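Local coordinates for protein putative transcriptional regulator (TetR/AcrR family) (Acinetobacter sp., PDB 3KNW) that probably binds DNA through an N-terminal helix-turn-helix domain and regulates transcription, as other TetR/AcrR family members do, at residues 77-91 with 142-156. Sequence-based numbering, arbitrary orientation.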
loop_
_atom_site.group_PDB
_atom_site.type_symbol
_atom_site.label_atom_id
_atom_site.label_comp_id
_atom_site.label_asym_id
_atom_site.label_seq_id
_atom_site.Cartn_x
_atom_site.Cartn_y
_atom_site.Cartn_z
ATOM N N LEU A 77 8.234 -15.474 -12.810
ATOM C CA LEU A 77 9.594 -14.948 -12.572
ATOM C C LEU A 77 10.738 -15.792 -13.165
ATOM O O LEU A 77 11.756 -15.264 -13.590
ATOM C CB LEU A 77 9.858 -14.807 -11.081
ATOM C CG LEU A 77 9.767 -13.391 -10.555
ATOM C CD1 LEU A 77 9.995 -13.335 -9.064
ATOM C CD2 LEU A 77 10.818 -12.602 -11.257
ATOM N N ASN A 78 10.576 -17.108 -13.162
ATOM C CA ASN A 78 11.563 -18.002 -13.741
ATOM C C ASN A 78 11.741 -17.705 -15.225
ATOM O O ASN A 78 12.869 -17.658 -15.703
ATOM C CB ASN A 78 11.164 -19.467 -13.527
ATOM C CG ASN A 78 11.242 -19.895 -12.059
ATOM O OD1 ASN A 78 11.861 -19.223 -11.227
ATOM N ND2 ASN A 78 10.613 -21.022 -11.740
ATOM N N GLN A 79 10.631 -17.462 -15.926
ATOM C CA GLN A 79 10.655 -17.132 -17.360
ATOM C C GLN A 79 11.329 -15.790 -17.622
ATOM O O GLN A 79 12.357 -15.728 -18.242
ATOM C CB GLN A 79 9.240 -17.097 -17.955
ATOM C CG GLN A 79 8.349 -18.264 -17.568
ATOM C CD GLN A 79 7.229 -18.496 -18.567
ATOM O OE1 GLN A 79 6.043 -18.381 -18.225
ATOM N NE2 GLN A 79 7.601 -18.825 -19.817
ATOM N N LEU A 80 10.741 -14.715 -17.119
ATOM C CA LEU A 80 11.308 -13.370 -17.245
ATOM C C LEU A 80 12.836 -13.333 -17.007
ATOM O O LEU A 80 13.556 -12.599 -17.694
ATOM C CB LEU A 80 10.580 -12.421 -16.263
ATOM C CG LEU A 80 10.212 -10.973 -16.625
ATOM C CD1 LEU A 80 9.746 -10.757 -18.083
ATOM C CD2 LEU A 80 9.132 -10.468 -15.654
ATOM N N TRP A 81 13.326 -14.140 -16.061
ATOM C CA TRP A 81 14.721 -14.032 -15.584
ATOM C C TRP A 81 15.717 -15.121 -16.027
ATOM O O TRP A 81 16.899 -15.068 -15.662
ATOM C CB TRP A 81 14.736 -13.931 -14.062
ATOM C CG TRP A 81 14.169 -12.650 -13.540
ATOM C CD1 TRP A 81 13.838 -11.516 -14.259
ATOM C CD2 TRP A 81 13.923 -12.333 -12.165
ATOM N NE1 TRP A 81 13.389 -10.532 -13.401
ATOM C CE2 TRP A 81 13.429 -11.012 -12.117
ATOM C CE3 TRP A 81 14.070 -13.043 -10.966
ATOM C CZ2 TRP A 81 13.075 -10.399 -10.919
ATOM C CZ3 TRP A 81 13.728 -12.431 -9.787
ATOM C CH2 TRP A 81 13.224 -11.127 -9.768
ATOM N N THR A 82 15.272 -16.095 -16.807
ATOM C CA THR A 82 16.230 -17.025 -17.406
ATOM C C THR A 82 16.307 -16.763 -18.928
ATOM O O THR A 82 15.895 -17.568 -19.765
ATOM C CB THR A 82 15.973 -18.503 -16.999
ATOM O OG1 THR A 82 14.614 -18.871 -17.282
ATOM C CG2 THR A 82 16.274 -18.693 -15.493
ATOM N N THR A 83 16.783 -15.556 -19.230
ATOM C CA THR A 83 17.290 -15.189 -20.532
ATOM C C THR A 83 18.771 -14.892 -20.305
ATOM O O THR A 83 19.271 -15.024 -19.183
ATOM C CB THR A 83 16.560 -13.962 -21.136
ATOM O OG1 THR A 83 15.183 -13.997 -20.755
ATOM C CG2 THR A 83 16.675 -13.963 -22.700
ATOM N N GLU A 84 19.487 -14.529 -21.361
ATOM C CA GLU A 84 20.910 -14.306 -21.221
ATOM C C GLU A 84 21.157 -12.817 -21.355
ATOM O O GLU A 84 21.903 -12.374 -22.226
ATOM C CB GLU A 84 21.717 -15.157 -22.225
ATOM C CG GLU A 84 23.217 -15.328 -21.831
ATOM C CD GLU A 84 23.511 -16.435 -20.765
ATOM O OE1 GLU A 84 22.576 -17.130 -20.298
ATOM O OE2 GLU A 84 24.711 -16.617 -20.406
ATOM N N THR A 85 20.500 -12.060 -20.478
ATOM C CA THR A 85 20.721 -10.623 -20.327
ATOM C C THR A 85 21.314 -10.327 -18.951
ATOM O O THR A 85 21.568 -11.239 -18.159
ATOM C CB THR A 85 19.393 -9.797 -20.478
ATOM O OG1 THR A 85 18.445 -10.208 -19.465
ATOM C CG2 THR A 85 18.778 -9.932 -21.927
ATOM N N SER A 86 21.582 -9.043 -18.723
ATOM C CA SER A 86 22.004 -8.484 -17.452
ATOM C C SER A 86 21.103 -8.834 -16.265
ATOM O O SER A 86 19.927 -9.097 -16.437
ATOM C CB SER A 86 21.960 -6.962 -17.546
ATOM O OG SER A 86 23.231 -6.447 -17.711
ATOM N N ALA A 87 21.682 -8.786 -15.061
ATOM C CA ALA A 87 20.902 -8.768 -13.836
ATOM C C ALA A 87 20.073 -7.476 -13.859
ATOM O O ALA A 87 18.880 -7.492 -13.562
ATOM C CB ALA A 87 21.830 -8.833 -12.566
ATOM N N ARG A 88 20.712 -6.374 -14.238
ATOM C CA ARG A 88 20.063 -5.091 -14.244
ATOM C C ARG A 88 18.831 -5.044 -15.139
ATOM O O ARG A 88 17.740 -4.595 -14.714
ATOM C CB ARG A 88 21.030 -4.036 -14.688
ATOM C CG ARG A 88 20.334 -2.744 -14.997
ATOM C CD ARG A 88 21.336 -1.643 -14.970
ATOM N NE ARG A 88 20.693 -0.357 -15.118
ATOM C CZ ARG A 88 21.153 0.765 -14.584
ATOM N NH1 ARG A 88 22.270 0.759 -13.862
ATOM N NH2 ARG A 88 20.486 1.899 -14.765
ATOM N N ASP A 89 18.997 -5.505 -16.366
ATOM C CA ASP A 89 17.909 -5.520 -17.311
ATOM C C ASP A 89 16.885 -6.519 -16.864
ATOM O O ASP A 89 15.707 -6.323 -17.115
ATOM C CB ASP A 89 18.406 -5.780 -18.776
ATOM C CG ASP A 89 19.222 -4.592 -19.340
ATOM O OD1 ASP A 89 19.508 -3.613 -18.589
ATOM O OD2 ASP A 89 19.608 -4.630 -20.516
ATOM N N LYS A 90 17.287 -7.594 -16.212
ATOM C CA LYS A 90 16.263 -8.537 -15.757
ATOM C C LYS A 90 15.336 -7.879 -14.731
ATOM O O LYS A 90 14.121 -8.151 -14.683
ATOM C CB LYS A 90 16.909 -9.769 -15.143
ATOM C CG LYS A 90 17.245 -10.898 -16.148
ATOM C CD LYS A 90 17.902 -12.039 -15.429
ATOM C CE LYS A 90 18.972 -12.770 -16.301
ATOM N NZ LYS A 90 19.997 -13.408 -15.434
ATOM N N LEU A 91 15.942 -7.008 -13.914
ATOM C CA LEU A 91 15.281 -6.352 -12.800
ATOM C C LEU A 91 14.427 -5.198 -13.329
ATOM O O LEU A 91 13.345 -4.933 -12.819
ATOM C CB LEU A 91 16.320 -5.832 -11.790
ATOM C CG LEU A 91 15.728 -5.120 -10.571
ATOM C CD1 LEU A 91 14.619 -5.885 -9.978
ATOM C CD2 LEU A 91 16.749 -4.911 -9.555
ATOM N N ARG A 142 14.609 -13.000 -3.806
ATOM C CA ARG A 142 14.947 -13.124 -5.241
ATOM C C ARG A 142 15.445 -11.780 -5.798
ATOM O O ARG A 142 16.446 -11.747 -6.448
ATOM C CB ARG A 142 13.744 -13.565 -6.086
ATOM C CG ARG A 142 13.180 -14.931 -5.816
ATOM C CD ARG A 142 14.042 -15.995 -6.365
ATOM N NE ARG A 142 13.984 -16.182 -7.830
ATOM C CZ ARG A 142 12.965 -16.740 -8.497
ATOM N NH1 ARG A 142 13.043 -16.885 -9.813
ATOM N NH2 ARG A 142 11.865 -17.129 -7.857
HETATM N N MSE A 143 14.762 -10.669 -5.556
HETATM C CA MSE A 143 15.319 -9.385 -6.007
HETATM C C MSE A 143 16.731 -9.193 -5.451
HETATM O O MSE A 143 17.599 -8.646 -6.117
HETATM C CB MSE A 143 14.455 -8.185 -5.640
HETATM C CG MSE A 143 13.113 -8.155 -6.369
HETATM SE SE MSE A 143 11.971 -6.696 -5.746
HETATM C CE MSE A 143 10.575 -7.835 -5.317
ATOM N N ALA A 144 16.915 -9.617 -4.212
ATOM C CA ALA A 144 18.195 -9.468 -3.528
ATOM C C ALA A 144 19.250 -10.254 -4.278
ATOM O O ALA A 144 20.274 -9.709 -4.584
ATOM C CB ALA A 144 18.095 -9.930 -2.056
ATOM N N ASP A 145 18.968 -11.536 -4.551
ATOM C CA ASP A 145 19.872 -12.443 -5.260
ATOM C C ASP A 145 20.279 -11.768 -6.592
ATOM O O ASP A 145 21.465 -11.705 -6.947
ATOM C CB ASP A 145 19.186 -13.804 -5.536
ATOM C CG ASP A 145 18.894 -14.621 -4.231
ATOM O OD1 ASP A 145 19.618 -14.383 -3.215
ATOM O OD2 ASP A 145 17.964 -15.496 -4.195
ATOM N N LEU A 146 19.289 -11.196 -7.275
ATOM C CA LEU A 146 19.476 -10.584 -8.579
ATOM C C LEU A 146 20.264 -9.257 -8.449
ATOM O O LEU A 146 21.154 -8.978 -9.220
ATOM C CB LEU A 146 18.091 -10.438 -9.214
ATOM C CG LEU A 146 17.926 -10.190 -10.682
ATOM C CD1 LEU A 146 18.583 -11.315 -11.554
ATOM C CD2 LEU A 146 16.484 -9.999 -10.968
ATOM N N ILE A 147 20.025 -8.457 -7.424
ATOM C CA ILE A 147 20.850 -7.256 -7.295
ATOM C C ILE A 147 22.319 -7.650 -7.067
ATOM O O ILE A 147 23.261 -6.928 -7.461
ATOM C CB ILE A 147 20.308 -6.314 -6.231
ATOM C CG1 ILE A 147 18.957 -5.744 -6.694
ATOM C CG2 ILE A 147 21.261 -5.154 -5.964
ATOM C CD1 ILE A 147 18.091 -5.154 -5.579
ATOM N N ARG A 148 22.541 -8.793 -6.399
ATOM C CA ARG A 148 23.905 -9.146 -6.021
ATOM C C ARG A 148 24.622 -9.663 -7.283
ATOM O O ARG A 148 25.687 -9.158 -7.618
ATOM C CB ARG A 148 23.959 -10.094 -4.822
ATOM C CG ARG A 148 24.812 -11.317 -5.023
ATOM C CD ARG A 148 25.714 -11.600 -3.901
ATOM N NE ARG A 148 25.042 -12.324 -2.833
ATOM C CZ ARG A 148 25.672 -13.130 -1.960
ATOM N NH1 ARG A 148 26.982 -13.325 -2.041
ATOM N NH2 ARG A 148 24.991 -13.742 -0.993
ATOM N N ILE A 149 24.004 -10.602 -8.002
ATOM C CA ILE A 149 24.483 -10.989 -9.319
ATOM C C ILE A 149 24.799 -9.747 -10.164
ATOM O O ILE A 149 25.843 -9.685 -10.772
ATOM C CB ILE A 149 23.536 -11.955 -10.056
ATOM C CG1 ILE A 149 23.469 -13.324 -9.350
ATOM C CG2 ILE A 149 24.035 -12.222 -11.464
ATOM C CD1 ILE A 149 22.191 -14.155 -9.694
ATOM N N GLY A 150 23.980 -8.727 -10.160
ATOM C CA GLY A 150 24.270 -7.550 -10.975
ATOM C C GLY A 150 25.456 -6.724 -10.516
ATOM O O GLY A 150 26.126 -6.056 -11.296
ATOM N N GLN A 151 25.700 -6.735 -9.232
ATOM C CA GLN A 151 26.821 -6.007 -8.709
ATOM C C GLN A 151 28.118 -6.782 -8.976
ATOM O O GLN A 151 29.149 -6.164 -9.205
ATOM C CB GLN A 151 26.615 -5.747 -7.206
ATOM C CG GLN A 151 25.628 -4.596 -6.925
ATOM C CD GLN A 151 25.266 -4.467 -5.466
ATOM O OE1 GLN A 151 25.317 -3.379 -4.875
ATOM N NE2 GLN A 151 24.882 -5.566 -4.878
ATOM N N GLN A 152 28.059 -8.118 -8.930
ATOM C CA GLN A 152 29.217 -8.966 -9.257
ATOM C C GLN A 152 29.695 -8.632 -10.678
ATOM O O GLN A 152 30.878 -8.426 -10.861
ATOM C CB GLN A 152 28.885 -10.472 -9.257
ATOM C CG GLN A 152 28.730 -11.200 -7.933
ATOM C CD GLN A 152 28.063 -12.608 -8.118
ATOM O OE1 GLN A 152 28.196 -13.260 -9.207
ATOM N NE2 GLN A 152 27.335 -13.068 -7.062
ATOM N N GLU A 153 28.770 -8.584 -11.656
ATOM C CA GLU A 153 29.119 -8.337 -13.079
ATOM C C GLU A 153 29.399 -6.886 -13.400
ATOM O O GLU A 153 29.876 -6.594 -14.465
ATOM C CB GLU A 153 27.981 -8.646 -14.042
ATOM C CG GLU A 153 27.187 -9.891 -13.901
ATOM C CD GLU A 153 25.751 -9.664 -14.440
ATOM O OE1 GLU A 153 25.240 -8.493 -14.394
ATOM O OE2 GLU A 153 25.134 -10.665 -14.906
ATOM N N GLY A 154 29.032 -5.955 -12.553
ATOM C CA GLY A 154 29.243 -4.556 -12.905
ATOM C C GLY A 154 28.085 -3.927 -13.658
ATOM O O GLY A 154 28.164 -2.787 -14.111
ATOM N N SER A 155 26.978 -4.626 -13.811
ATOM C CA SER A 155 25.802 -3.971 -14.435
ATOM C C SER A 155 25.056 -3.052 -13.435
ATOM O O SER A 155 24.361 -2.132 -13.857
ATOM C CB SER A 155 24.865 -4.994 -15.109
ATOM O OG SER A 155 24.169 -5.783 -14.163
ATOM N N ILE A 156 25.221 -3.276 -12.125
ATOM C CA ILE A 156 24.613 -2.406 -11.082
ATOM C C ILE A 156 25.713 -1.740 -10.291
ATOM O O ILE A 156 26.409 -2.382 -9.579
ATOM C CB ILE A 156 23.651 -3.160 -10.186
ATOM C CG1 ILE A 156 22.436 -3.613 -11.021
ATOM C CG2 ILE A 156 23.206 -2.263 -9.087
ATOM C CD1 ILE A 156 21.569 -4.685 -10.421
#
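The indole of W81 has L146 CD2 over one face and L77 CD2 on the opposite one, offset toward the rim, while R142 CB lies in the ring plane at the edge. Of the two guanidinium groups, that of R142 has L77 CD1 over one face, and that of R88 has S155 O at its edge, in plane. L146 CD2 stands 3.4 Å from the centroid of the six-membered ring of W81 and 12° off its normal, which defines a CH-pi contact. The setting is the all-helical C-terminal domain of a TetR-family regulator, the part that in relatives usually binds the effector: helix 126-153 packs against helix 87-100, the two local axes 8.8 Å apart, and against the end of helix 58-81, which runs on from the predicted helix-turn-helix region. L146 is a knob among W81, A87, K90 and L91; with its CG anti to the backbone N (chi1 -163°), CD2 is carried onto the indole and CD1 toward K90 CD, 4.0 Å away. A weak bond from W81 NE1 to K90 O (2.8 Å) ties the ring to the start of the next helix. The reciprocal knob is A87, whose methyl sits among L146, I149, G150 and E153, where the helices run close together. One turn along helix 87-100 from A87, L91 CD2 meets I147 CG1 at 3.7 Å.

At one end of the contact, R142 bends at chi2 and chi3, its guanidinium nearly perpendicular to the indole. R142 NH1 then reaches N78 OD1 at 3.0 Å, nearly in line with the amide C=O, although the N-H is bent to 137°. At the other end, R88 runs extended past S155, and its NH1 forms a salt bridge with D201. Beside it, S155 OG donates to E153 OE1 at 2.9 Å.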